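Endoglucanase (Ruminococcus champanellensis, PDB 6WQV) probably cleaves internal beta-1,4 linkages of cellulose and related plant polysaccharides as a broad-specificity endoglucanase of glycoside hydrolase subfamily GH5_4. Local coordinates at residues I126-K132 with V184-Y188; C217-V222 with E272-F277; P8-D13 with N202-R206; V193-R197 with D230-L236. All blocks are in the same frame, centred on the assembly; numbering follows the deposited sequence.

Interaction 1. Residues I126-K132 with V184-Y188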
loop_
_atom_site.group_PDB
_atom_site.type_symbol
_atom_site.label_atom_id
_atom_site.label_comp_id
_atom_site.label_asym_id
_atom_site.label_seq_id
_atom_site.Cartn_x
_atom_site.Cartn_y
_atom_site.Cartn_z
ATOM N N ILE A 126 9.153 2.918 14.921
ATOM C CA ILE A 126 9.212 4.284 15.436
ATOM C C ILE A 126 10.398 5.017 14.807
ATOM O O ILE A 126 11.549 4.601 15.003
ATOM C CB ILE A 126 9.333 4.267 16.966
ATOM C CG1 ILE A 126 8.097 3.605 17.583
ATOM C CG2 ILE A 126 9.564 5.671 17.519
ATOM C CD1 ILE A 126 8.321 3.140 19.013
ATOM N N PRO A 127 10.173 6.137 14.098
ATOM C CA PRO A 127 11.300 6.823 13.422
ATOM C C PRO A 127 11.983 7.879 14.287
ATOM O O PRO A 127 11.821 9.096 14.114
ATOM C CB PRO A 127 10.628 7.445 12.200
ATOM C CG PRO A 127 9.235 7.793 12.714
ATOM C CD PRO A 127 8.865 6.697 13.696
ATOM N N THR A 128 12.774 7.405 15.244
ATOM C CA THR A 128 13.585 8.262 16.095
ATOM C C THR A 128 14.981 7.662 16.187
ATOM O O THR A 128 15.171 6.452 16.017
ATOM C CB THR A 128 13.028 8.376 17.521
ATOM O OG1 THR A 128 13.065 7.088 18.153
ATOM C CG2 THR A 128 11.602 8.910 17.512
ATOM N N ASN A 129 15.962 8.519 16.478
ATOM C CA ASN A 129 17.320 8.022 16.664
ATOM C C ASN A 129 17.387 7.021 17.807
ATOM O O ASN A 129 18.171 6.065 17.762
ATOM C CB ASN A 129 18.270 9.182 16.957
ATOM C CG ASN A 129 18.573 10.006 15.729
ATOM O OD1 ASN A 129 18.438 9.534 14.605
ATOM N ND2 ASN A 129 18.987 11.250 15.943
ATOM N N ALA A 130 16.580 7.230 18.849
ATOM C CA ALA A 130 16.636 6.350 20.010
ATOM C C ALA A 130 16.165 4.939 19.669
ATOM O O ALA A 130 16.634 3.973 20.282
ATOM C CB ALA A 130 15.788 6.927 21.144
ATOM N N GLN A 131 15.248 4.797 18.712
ATOM C CA GLN A 131 14.724 3.489 18.332
ATOM C C GLN A 131 15.399 2.902 17.100
ATOM O O GLN A 131 15.203 1.717 16.812
ATOM C CB GLN A 131 13.212 3.579 18.099
ATOM C CG GLN A 131 12.425 3.813 19.376
ATOM C CD GLN A 131 12.481 2.610 20.305
ATOM O OE1 GLN A 131 12.447 1.467 19.853
ATOM N NE2 GLN A 131 12.580 2.865 21.604
ATOM N N LYS A 132 16.221 3.688 16.405
ATOM C CA LYS A 132 16.689 3.328 15.067
ATOM C C LYS A 132 17.355 1.960 15.006
ATOM O O LYS A 132 17.030 1.146 14.133
ATOM C CB LYS A 132 17.659 4.410 14.600
ATOM C CG LYS A 132 18.258 4.199 13.234
ATOM C CD LYS A 132 19.246 5.320 12.961
ATOM C CE LYS A 132 19.994 5.126 11.657
ATOM N NZ LYS A 132 20.950 6.248 11.407
ATOM N N VAL A 184 15.593 9.161 9.735
ATOM C CA VAL A 184 15.587 7.768 10.173
ATOM C C VAL A 184 14.836 6.874 9.188
ATOM O O VAL A 184 15.238 5.731 8.942
ATOM C CB VAL A 184 15.022 7.681 11.605
ATOM C CG1 VAL A 184 14.831 6.237 12.018
ATOM C CG2 VAL A 184 15.964 8.373 12.590
ATOM N N ILE A 185 13.744 7.379 8.600
ATOM C CA ILE A 185 12.989 6.589 7.623
ATOM C C ILE A 185 13.849 6.222 6.417
ATOM O O ILE A 185 13.721 5.114 5.873
ATOM C CB ILE A 185 11.675 7.324 7.261
ATOM C CG1 ILE A 185 10.704 7.215 8.447
ATOM C CG2 ILE A 185 11.087 6.781 5.966
ATOM C CD1 ILE A 185 9.558 8.190 8.405
ATOM N N ASN A 186 14.763 7.111 6.002
ATOM C CA ASN A 186 15.672 6.748 4.920
ATOM C C ASN A 186 16.518 5.533 5.298
ATOM O O ASN A 186 16.804 4.680 4.453
ATOM C CB ASN A 186 16.564 7.924 4.533
ATOM C CG ASN A 186 15.792 9.063 3.900
ATOM O OD1 ASN A 186 14.773 8.849 3.237
ATOM N ND2 ASN A 186 16.273 10.283 4.099
ATOM N N SER A 187 16.957 5.458 6.560
ATOM C CA SER A 187 17.701 4.289 7.020
ATOM C C SER A 187 16.846 3.029 6.960
ATOM O O SER A 187 17.318 1.967 6.536
ATOM C CB SER A 187 18.191 4.525 8.451
ATOM O OG SER A 187 18.900 3.409 8.957
ATOM N N TYR A 188 15.588 3.129 7.394
ATOM C CA TYR A 188 14.705 1.965 7.387
ATOM C C TYR A 188 14.464 1.462 5.966
ATOM O O TYR A 188 14.482 0.248 5.721
ATOM C CB TYR A 188 13.375 2.313 8.060
ATOM C CG TYR A 188 13.433 2.644 9.547
ATOM C CD1 TYR A 188 14.551 2.351 10.322
ATOM C CD2 TYR A 188 12.351 3.251 10.176
ATOM C CE1 TYR A 188 14.585 2.658 11.687
ATOM C CE2 TYR A 188 12.374 3.552 11.538
ATOM C CZ TYR A 188 13.493 3.254 12.285
ATOM O OH TYR A 188 13.545 3.555 13.628
#
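Val184 sits in the bend of the chain that leads into helix 129-149 and spreads both methyls over it. CG1, held anti to the backbone N (chi1 172°), lies 3.8 Å from Pro127 CA and also meets the aliphatic stem of Lys132. CG2 points to the start of the helix, where Asn129 OD1 is 3.4 Å away. Ile185 points less directly across, but its CG1 returns to the proline ring, 3.8 Å from Pro127 CB. One turn after Val184 comes Ser187, along which the fully extended Lys132 runs, so that Lys132 CE rests 3.4 Å from Ser187 OG; that hydroxyl takes its polar partner elsewhere, in Asn136. Tyr188 completes the series. The rim of its ring passes close to both Pro127 and Lys132: CE2 is 3.9 Å from Pro127 CA, and CE1 3.8 Å from Lys132 O, while Val184 O stands over one face. Beyond the ring, Tyr188 OH donates to Ile126 O over only 2.6 Å, entering 37° above the carbonyl plane. The same carbonyl closes the inverse gamma turn centred on Pro127 through a weak bond from Thr128 N. Thr128 then N-caps helix 129-149, its OG1 accepting from Gln131 N. The contact thus joins the loop and first turn of this helix to the first half of helix 179-197, outside the (beta/alpha)8 barrel. Because the phenol binds a main-chain oxygen, this link probably steadies the turn whatever side chain stands at Ile126, while Pro127, Val184 and Ile185 supply apolar packing beside it.

Interaction 2. Residues C217-V222 with E272-F277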
loop_
_atom_site.group_PDB
_atom_site.type_symbol
_atom_site.label_atom_id
_atom_site.label_comp_id
_atom_site.label_asym_id
_atom_site.label_seq_id
_atom_site.Cartn_x
_atom_site.Cartn_y
_atom_site.Cartn_z
ATOM N N CYS A 217 3.293 13.125 -0.042
ATOM C CA CYS A 217 4.033 13.971 -0.966
ATOM C C CYS A 217 3.789 15.414 -0.554
ATOM O O CYS A 217 2.677 15.935 -0.703
ATOM C CB CYS A 217 3.574 13.737 -2.404
ATOM S SG CYS A 217 4.515 14.709 -3.596
ATOM N N SER A 218 4.826 16.039 -0.010
ATOM C CA SER A 218 4.863 17.462 0.273
ATOM C C SER A 218 6.317 17.882 0.104
ATOM O O SER A 218 7.217 17.037 0.056
ATOM C CB SER A 218 4.406 17.768 1.697
ATOM O OG SER A 218 5.356 17.285 2.630
ATOM N N SER A 219 6.550 19.194 0.033
ATOM C CA SER A 219 7.919 19.690 -0.072
ATOM C C SER A 219 8.777 19.151 1.063
ATOM O O SER A 219 9.926 18.737 0.854
ATOM C CB SER A 219 7.910 21.218 -0.043
ATOM O OG SER A 219 7.126 21.725 -1.106
ATOM N N THR A 220 8.221 19.123 2.273
ATOM C CA THR A 220 8.981 18.700 3.440
ATOM C C THR A 220 9.409 17.240 3.328
ATOM O O THR A 220 10.573 16.905 3.575
ATOM C CB THR A 220 8.136 18.925 4.692
ATOM O OG1 THR A 220 7.838 20.325 4.816
ATOM C CG2 THR A 220 8.868 18.442 5.922
ATOM N N THR A 221 8.484 16.356 2.951
ATOM C CA THR A 221 8.810 14.937 2.927
ATOM C C THR A 221 9.617 14.561 1.691
ATOM O O THR A 221 10.410 13.615 1.743
ATOM C CB THR A 221 7.538 14.089 2.972
ATOM O OG1 THR A 221 6.752 14.351 1.802
ATOM C CG2 THR A 221 6.719 14.388 4.213
ATOM N N VAL A 222 9.425 15.272 0.578
ATOM C CA VAL A 222 10.175 14.971 -0.641
ATOM C C VAL A 222 11.619 15.450 -0.517
ATOM O O VAL A 222 12.560 14.727 -0.868
ATOM C CB VAL A 222 9.474 15.589 -1.864
ATOM C CG1 VAL A 222 10.357 15.505 -3.100
ATOM C CG2 VAL A 222 8.148 14.892 -2.124
ATOM N N GLU A 272 2.121 17.474 -8.602
ATOM C CA GLU A 272 3.206 17.551 -7.626
ATOM C C GLU A 272 3.861 16.188 -7.425
ATOM O O GLU A 272 5.085 16.102 -7.250
ATOM C CB GLU A 272 2.683 18.081 -6.292
ATOM C CG GLU A 272 2.399 19.565 -6.279
ATOM C CD GLU A 272 3.644 20.393 -6.490
ATOM O OE1 GLU A 272 4.498 20.422 -5.579
ATOM O OE2 GLU A 272 3.775 21.004 -7.572
ATOM N N ILE A 273 3.066 15.119 -7.413
ATOM C CA ILE A 273 3.636 13.776 -7.339
ATOM C C ILE A 273 4.508 13.508 -8.558
ATOM O O ILE A 273 5.625 12.988 -8.446
ATOM C CB ILE A 273 2.519 12.726 -7.186
ATOM C CG1 ILE A 273 1.723 13.001 -5.905
ATOM C CG2 ILE A 273 3.102 11.321 -7.189
ATOM C CD1 ILE A 273 0.448 12.186 -5.753
ATOM N N TYR A 274 4.003 13.840 -9.748
ATOM C CA TYR A 274 4.785 13.669 -10.962
ATOM C C TYR A 274 6.083 14.463 -10.896
ATOM O O TYR A 274 7.167 13.935 -11.183
ATOM C CB TYR A 274 3.945 14.117 -12.158
ATOM C CG TYR A 274 4.694 14.126 -13.459
ATOM C CD1 TYR A 274 5.104 12.941 -14.048
ATOM C CD2 TYR A 274 4.988 15.316 -14.106
ATOM C CE1 TYR A 274 5.792 12.942 -15.246
ATOM C CE2 TYR A 274 5.667 15.329 -15.303
ATOM C CZ TYR A 274 6.073 14.142 -15.866
ATOM O OH TYR A 274 6.756 14.162 -17.060
ATOM N N ASN A 275 5.991 15.741 -10.526
ATOM C CA ASN A 275 7.171 16.594 -10.534
ATOM C C ASN A 275 8.193 16.149 -9.497
ATOM O O ASN A 275 9.396 16.299 -9.722
ATOM C CB ASN A 275 6.783 18.044 -10.261
ATOM C CG ASN A 275 6.130 18.711 -11.445
ATOM O OD1 ASN A 275 6.267 18.262 -12.582
ATOM N ND2 ASN A 275 5.421 19.805 -11.186
ATOM N N SER A 276 7.733 15.621 -8.360
ATOM C CA SER A 276 8.639 15.230 -7.282
ATOM C C SER A 276 9.406 13.954 -7.616
ATOM O O SER A 276 10.559 13.800 -7.188
ATOM C CB SER A 276 7.837 15.028 -5.992
ATOM O OG SER A 276 7.257 16.240 -5.536
ATOM N N PHE A 277 8.795 13.046 -8.379
ATOM C CA PHE A 277 9.351 11.711 -8.596
ATOM C C PHE A 277 9.452 11.349 -10.076
ATOM O O PHE A 277 10.557 11.305 -10.620
ATOM C CB PHE A 277 8.533 10.688 -7.806
ATOM C CG PHE A 277 8.584 10.914 -6.320
ATOM C CD1 PHE A 277 9.754 10.700 -5.622
ATOM C CD2 PHE A 277 7.476 11.382 -5.633
ATOM C CE1 PHE A 277 9.818 10.920 -4.261
ATOM C CE2 PHE A 277 7.532 11.604 -4.271
ATOM C CZ PHE A 277 8.711 11.375 -3.582
#
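A thiol lies against a hydroxyl that is already committed to its own helix: Cys217 SG is 3.7 Å from Ser276 OG, which donates to Glu272 O at 2.8 Å. The bond reaches that carbonyl tilted 31° from its plane, and Ser276 N arrives from the opposite face, so one oxygen in helix 263-278 is gripped by the amide and the hydroxyl of a single residue. With SG anti to the backbone N (chi1 -177°), Cys217 extends straight at this turn and also meets the flank of Ile273, whose CG1 is 4.0 Å from the sulfur. Val222, one turn into the short helix 219-223, sets its two methyls over Ser276: CG1 approaches Ser276 CB at 3.9 Å, and CG2 touches both Ser276 OG and the far end of the Phe277 ring, 3.8 Å from Phe277 CZ. At Ser276, an alanine here removes the hydroxyl, leaving Glu272 O with its backbone donor alone, and would probably open a small gap beside Cys217 SG and the Val222 methyls. A capping box of Ser218 and Thr221 starts helix 219-223, while helix 263-278 has a wider pi-type turn at 274-277. Beneath them lies strand 236-241 of the barrel, where Ile240 touches Cys217, Ile273 and Phe277. The loop and short helix after strand 208-211 of the (beta/alpha)8 fold therefore meet helix 263-278, which follows strand 236-241, through weakly polar and apolar surfaces; the serine hydroxyl spends its proton within its helix and offers the neighbour little more than its bulk.

Interaction 3. Residues P8-D13 with N202-R206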
loop_
_atom_site.group_PDB
_atom_site.type_symbol
_atom_site.label_atom_id
_atom_site.label_comp_id
_atom_site.label_asym_id
_atom_site.label_seq_id
_atom_site.Cartn_x
_atom_site.Cartn_y
_atom_site.Cartn_z
ATOM N N PRO A 8 12.694 -21.656 -8.424
ATOM C CA PRO A 8 12.255 -20.301 -8.789
ATOM C C PRO A 8 11.364 -20.316 -10.023
ATOM O O PRO A 8 11.641 -21.008 -11.005
ATOM C CB PRO A 8 13.572 -19.560 -9.054
ATOM C CG PRO A 8 14.520 -20.652 -9.530
ATOM C CD PRO A 8 14.092 -21.926 -8.816
ATOM N N THR A 9 10.272 -19.559 -9.953
ATOM C CA THR A 9 9.449 -19.335 -11.134
ATOM C C THR A 9 10.228 -18.475 -12.120
ATOM O O THR A 9 10.858 -17.484 -11.739
ATOM C CB THR A 9 8.156 -18.616 -10.743
ATOM O OG1 THR A 9 7.458 -19.378 -9.749
ATOM C CG2 THR A 9 7.250 -18.425 -11.959
ATOM N N GLN A 10 10.203 -18.867 -13.393
ATOM C CA GLN A 10 10.922 -18.101 -14.402
ATOM C C GLN A 10 10.451 -16.656 -14.367
ATOM O O GLN A 10 9.248 -16.381 -14.312
ATOM C CB GLN A 10 10.703 -18.679 -15.794
ATOM C CG GLN A 10 11.481 -17.925 -16.874
ATOM C CD GLN A 10 12.951 -17.734 -16.526
ATOM O OE1 GLN A 10 13.428 -16.606 -16.395
ATOM N NE2 GLN A 10 13.676 -18.837 -16.377
ATOM N N MET A 11 11.403 -15.728 -14.404
ATOM C CA MET A 11 11.119 -14.335 -14.117
ATOM C C MET A 11 11.658 -13.439 -15.216
ATOM O O MET A 11 12.808 -13.586 -15.641
ATOM C CB MET A 11 11.759 -13.937 -12.793
ATOM C CG MET A 11 11.446 -12.541 -12.367
ATOM S SD MET A 11 12.196 -12.294 -10.761
ATOM C CE MET A 11 11.790 -10.578 -10.487
ATOM N N ARG A 12 10.825 -12.499 -15.656
ATOM C CA ARG A 12 11.264 -11.477 -16.590
ATOM C C ARG A 12 12.026 -10.415 -15.810
ATOM O O ARG A 12 11.624 -10.036 -14.708
ATOM C CB ARG A 12 10.059 -10.824 -17.264
ATOM C CG ARG A 12 9.283 -11.739 -18.201
ATOM C CD ARG A 12 8.151 -10.972 -18.894
ATOM N NE ARG A 12 7.122 -10.586 -17.933
ATOM C CZ ARG A 12 6.303 -9.546 -18.063
ATOM N NH1 ARG A 12 6.380 -8.748 -19.121
ATOM N NH2 ARG A 12 5.410 -9.301 -17.116
ATOM N N ASP A 13 13.128 -9.957 -16.380
ATOM C CA ASP A 13 13.951 -8.907 -15.790
ATOM C C ASP A 13 13.494 -7.604 -16.429
ATOM O O ASP A 13 13.928 -7.255 -17.531
ATOM C CB ASP A 13 15.417 -9.186 -16.083
ATOM C CG ASP A 13 16.349 -8.272 -15.325
ATOM O OD1 ASP A 13 15.876 -7.351 -14.626
ATOM O OD2 ASP A 13 17.569 -8.494 -15.441
ATOM N N ASN A 202 15.382 -14.741 -7.424
ATOM C CA ASN A 202 14.470 -13.780 -8.035
ATOM C C ASN A 202 14.402 -12.490 -7.226
ATOM O O ASN A 202 14.091 -11.426 -7.778
ATOM C CB ASN A 202 13.066 -14.382 -8.170
ATOM C CG ASN A 202 12.959 -15.414 -9.290
ATOM O OD1 ASN A 202 13.931 -15.723 -9.985
ATOM N ND2 ASN A 202 11.754 -15.962 -9.462
ATOM N N ASN A 203 14.682 -12.555 -5.921
ATOM C CA ASN A 203 14.674 -11.345 -5.114
ATOM C C ASN A 203 15.807 -10.392 -5.473
ATOM O O ASN A 203 15.750 -9.218 -5.090
ATOM C CB ASN A 203 14.738 -11.662 -3.618
ATOM C CG ASN A 203 13.459 -12.273 -3.090
ATOM O OD1 ASN A 203 12.378 -12.151 -3.690
ATOM N ND2 ASN A 203 13.562 -12.927 -1.947
ATOM N N ALA A 204 16.827 -10.862 -6.190
ATOM C CA ALA A 204 17.883 -9.975 -6.652
ATOM C C ALA A 204 17.392 -8.973 -7.681
ATOM O O ALA A 204 17.987 -7.895 -7.801
ATOM C CB ALA A 204 19.024 -10.796 -7.255
ATOM N N ILE A 205 16.315 -9.289 -8.408
ATOM C CA ILE A 205 15.840 -8.416 -9.479
ATOM C C ILE A 205 14.359 -8.082 -9.338
ATOM O O ILE A 205 13.746 -7.541 -10.267
ATOM C CB ILE A 205 16.136 -9.014 -10.868
ATOM C CG1 ILE A 205 15.541 -10.423 -10.998
ATOM C CG2 ILE A 205 17.627 -9.048 -11.139
ATOM C CD1 ILE A 205 15.420 -10.923 -12.430
ATOM N N ARG A 206 13.779 -8.384 -8.185
ATOM C CA ARG A 206 12.397 -8.002 -7.914
ATOM C C ARG A 206 12.270 -6.487 -7.761
ATOM O O ARG A 206 13.134 -5.830 -7.179
ATOM C CB ARG A 206 11.935 -8.674 -6.620
ATOM C CG ARG A 206 10.442 -8.536 -6.323
ATOM C CD ARG A 206 9.999 -9.356 -5.104
ATOM N NE ARG A 206 10.512 -10.721 -5.183
ATOM C CZ ARG A 206 10.057 -11.664 -6.009
ATOM N NH1 ARG A 206 9.047 -11.415 -6.829
ATOM N NH2 ARG A 206 10.626 -12.864 -6.009
HETATM O O HOH W 1 14.014 -16.678 -12.683
HETATM O O HOH W 2 12.123 -8.138 -12.972
#
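Met11 buries more surface here than any other residue, laying its side chain across the loop 202-206 that joins helix 179-197 to strand 208-211 of the TIM barrel. The contact thus fastens the N-terminal extension of the chain, which has no regular structure at 8-13, to the end of the barrel where its strands begin. Met11 is extended throughout, with CG anti to the backbone N (chi1 -176°), and runs alongside Asn202, the two side chains pointing opposite ways. Its SD comes within 3.4 Å of Asn202 CB, and the terminal methyl CE passes on to Ile205, 3.6 Å from Ile205 O and 3.8 Å from Ile205 CG1. Asn202 adds the direct polar link: ND2 donates to Thr9 O at 2.9 Å with an N-H...O angle of 159°, lying in the plane of the carbonyl. Its other amide atom, OD1, accepts from a water that also reaches Thr9 O weakly, so the amide reaches Thr9 O directly through ND2 and, weakly, by way of water through OD1. Ile205 packs against the sulfur and methyl of Met11. Its CG1 stands between the backbone N and the carbonyl carbon (chi1 56°), which brings CD1 near the sulfur and crosses Asp13 at about a right angle, CD1 being 4.0 Å from Asp13 CG. The carboxylate of Asp13 finds its charge partner in Lys235, beyond this contact. At the far end a second water bridges the two backbones, donating to Arg12 O at 2.6 Å and to Ile205 O at 3.2 Å.

Interaction 4. Residues V193-R197 with D230-L236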
loop_
_atom_site.group_PDB
_atom_site.type_symbol
_atom_site.label_atom_id
_atom_site.label_comp_id
_atom_site.label_asym_id
_atom_site.label_seq_id
_atom_site.Cartn_x
_atom_site.Cartn_y
_atom_site.Cartn_z
ATOM N N VAL A 193 15.745 -2.657 1.600
ATOM C CA VAL A 193 16.290 -3.029 0.297
ATOM C C VAL A 193 17.465 -3.987 0.469
ATOM O O VAL A 193 17.539 -5.030 -0.190
ATOM C CB VAL A 193 16.670 -1.774 -0.503
ATOM C CG1 VAL A 193 17.436 -2.143 -1.756
ATOM C CG2 VAL A 193 15.424 -0.978 -0.857
ATOM N N ASN A 194 18.388 -3.656 1.375
ATOM C CA ASN A 194 19.542 -4.533 1.586
ATOM C C ASN A 194 19.103 -5.924 2.017
ATOM O O ASN A 194 19.685 -6.931 1.587
ATOM C CB ASN A 194 20.469 -3.946 2.653
ATOM C CG ASN A 194 21.153 -2.663 2.212
ATOM O OD1 ASN A 194 21.246 -2.363 1.024
ATOM N ND2 ASN A 194 21.641 -1.900 3.184
ATOM N N THR A 195 18.094 -6.001 2.895
ATOM C CA THR A 195 17.645 -7.282 3.436
ATOM C C THR A 195 17.076 -8.168 2.336
ATOM O O THR A 195 17.343 -9.377 2.295
ATOM C CB THR A 195 16.602 -7.019 4.526
ATOM O OG1 THR A 195 17.210 -6.327 5.628
ATOM C CG2 THR A 195 15.943 -8.318 5.021
ATOM N N VAL A 196 16.305 -7.583 1.420
ATOM C CA VAL A 196 15.731 -8.368 0.338
ATOM C C VAL A 196 16.814 -8.827 -0.630
ATOM O O VAL A 196 16.850 -9.996 -1.031
ATOM C CB VAL A 196 14.629 -7.554 -0.365
ATOM C CG1 VAL A 196 14.191 -8.258 -1.640
ATOM C CG2 VAL A 196 13.445 -7.319 0.564
ATOM N N ARG A 197 17.732 -7.928 -1.011
ATOM C CA ARG A 197 18.731 -8.293 -2.013
ATOM C C ARG A 197 19.666 -9.382 -1.499
ATOM O O ARG A 197 20.201 -10.168 -2.292
ATOM C CB ARG A 197 19.529 -7.065 -2.457
ATOM C CG ARG A 197 18.706 -5.942 -3.063
ATOM C CD ARG A 197 17.863 -6.423 -4.246
ATOM N NE ARG A 197 17.240 -5.283 -4.910
ATOM C CZ ARG A 197 16.094 -5.332 -5.574
ATOM N NH1 ARG A 197 15.419 -6.479 -5.675
ATOM N NH2 ARG A 197 15.622 -4.226 -6.133
ATOM N N ASP A 230 20.773 0.708 -4.395
ATOM C CA ASP A 230 20.386 -0.646 -4.759
ATOM C C ASP A 230 21.566 -1.359 -5.404
ATOM O O ASP A 230 22.545 -0.741 -5.831
ATOM C CB ASP A 230 19.162 -0.630 -5.704
ATOM C CG ASP A 230 18.294 -1.892 -5.606
ATOM O OD1 ASP A 230 18.710 -2.905 -4.999
ATOM O OD2 ASP A 230 17.168 -1.864 -6.149
ATOM N N THR A 231 21.479 -2.683 -5.425
ATOM C CA THR A 231 22.478 -3.538 -6.039
ATOM C C THR A 231 22.223 -3.754 -7.521
ATOM O O THR A 231 23.064 -4.343 -8.209
ATOM C CB THR A 231 22.431 -4.894 -5.341
ATOM O OG1 THR A 231 21.082 -5.367 -5.358
ATOM C CG2 THR A 231 22.875 -4.777 -3.895
ATOM N N VAL A 232 21.078 -3.297 -8.015
ATOM C CA VAL A 232 20.661 -3.458 -9.397
ATOM C C VAL A 232 19.948 -2.175 -9.792
ATOM O O VAL A 232 19.375 -1.479 -8.949
ATOM C CB VAL A 232 19.749 -4.693 -9.556
ATOM C CG1 VAL A 232 18.630 -4.660 -8.534
ATOM C CG2 VAL A 232 19.193 -4.779 -10.966
ATOM N N ALA A 233 20.000 -1.853 -11.078
ATOM C CA ALA A 233 19.484 -0.577 -11.543
ATOM C C ALA A 233 17.981 -0.624 -11.778
ATOM O O ALA A 233 17.434 -1.638 -12.222
ATOM C CB ALA A 233 20.184 -0.169 -12.837
ATOM N N ASN A 234 17.315 0.482 -11.448
ATOM C CA ASN A 234 15.959 0.768 -11.927
ATOM C C ASN A 234 14.927 -0.242 -11.438
ATOM O O ASN A 234 14.063 -0.679 -12.199
ATOM C CB ASN A 234 15.947 0.855 -13.451
ATOM C CG ASN A 234 16.787 1.993 -13.967
ATOM O OD1 ASN A 234 16.634 3.125 -13.524
ATOM N ND2 ASN A 234 17.702 1.696 -14.887
ATOM N N LYS A 235 14.978 -0.581 -10.149
ATOM C CA LYS A 235 14.035 -1.538 -9.580
ATOM C C LYS A 235 13.221 -0.983 -8.413
ATOM O O LYS A 235 12.466 -1.744 -7.796
ATOM C CB LYS A 235 14.767 -2.811 -9.123
ATOM C CG LYS A 235 15.455 -3.599 -10.222
ATOM C CD LYS A 235 14.476 -4.342 -11.120
ATOM C CE LYS A 235 15.218 -5.269 -12.068
ATOM N NZ LYS A 235 14.288 -6.214 -12.741
ATOM N N LEU A 236 13.341 0.302 -8.093
ATOM C CA LEU A 236 12.680 0.878 -6.931
ATOM C C LEU A 236 11.572 1.841 -7.339
ATOM O O LEU A 236 11.718 2.616 -8.290
ATOM C CB LEU A 236 13.680 1.611 -6.030
ATOM C CG LEU A 236 14.825 0.751 -5.498
ATOM C CD1 LEU A 236 15.731 1.581 -4.579
ATOM C CD2 LEU A 236 14.332 -0.480 -4.769
#
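Arg197, in the last turn of helix 179-197, reaches along the loop that leads into strand 236-241. Its CB is 3.7 Å from Thr231 OG1, and CG comes closer to the same oxygen, at 3.4 Å. A bend at chi2 (-56°) then carries CD past Thr231 and directs the guanidinium group to Asp230. NE donates to Asp230 OD1 and NH2 to Asp230 OD2, each over 2.8 Å, in a side-on, two-pronged salt bridge. Both bonds are nearly straight, with N-H...O angles of 171°, and both use syn lone pairs; the two planes lie only 9° apart. Val232 CG1 covers one face of the guanidinium, 3.9 Å from Arg197 NE. Lys235 CB is 3.4 Å from Arg197 NH2. The third nitrogen, NH1, turns to Asn203 O and Arg206 O in the loop 202-206 that follows the helix. Asp230 OD1 is held from a further side by Thr231 N, while Val193 CG1 packs 3.6 Å from that oxygen and CG2 touches Leu236. With a leucine in place of Arg197, the carboxylate of Asp230 would probably be left without its countercharge and the loop carbonyls without their donor. Since the arginine is buried, its pairing with a carboxylate fixed by both oxygens is likely to offset the cost of the charge and to hold the loop before this barrel strand against the end of the helix.

Interactions 3 and 4 form a continuous patch, their centres about 12 Å apart: Asp13 OD1 makes a salt bridge with Lys235 NZ at 2.7 Å, and Arg206 O probably accepts from Arg197 NH1 at 2.8 Å. The N-terminal extension, the loop 202-206 and the loop 230-236 are thereby tied together. Helix 179-197 connects this patch to interaction 1, which uses an earlier part of it; the centres of interactions 1 and 4 are about 20 Å apart. Interaction 2 stands separately, about 21 Å from interaction 1 between centres. Neither interaction 1 nor interaction 2 lines the sugar site: the bound glucose unit is about 14 Å from the side chain of Ile185 and about 12 Å from that of Ile273.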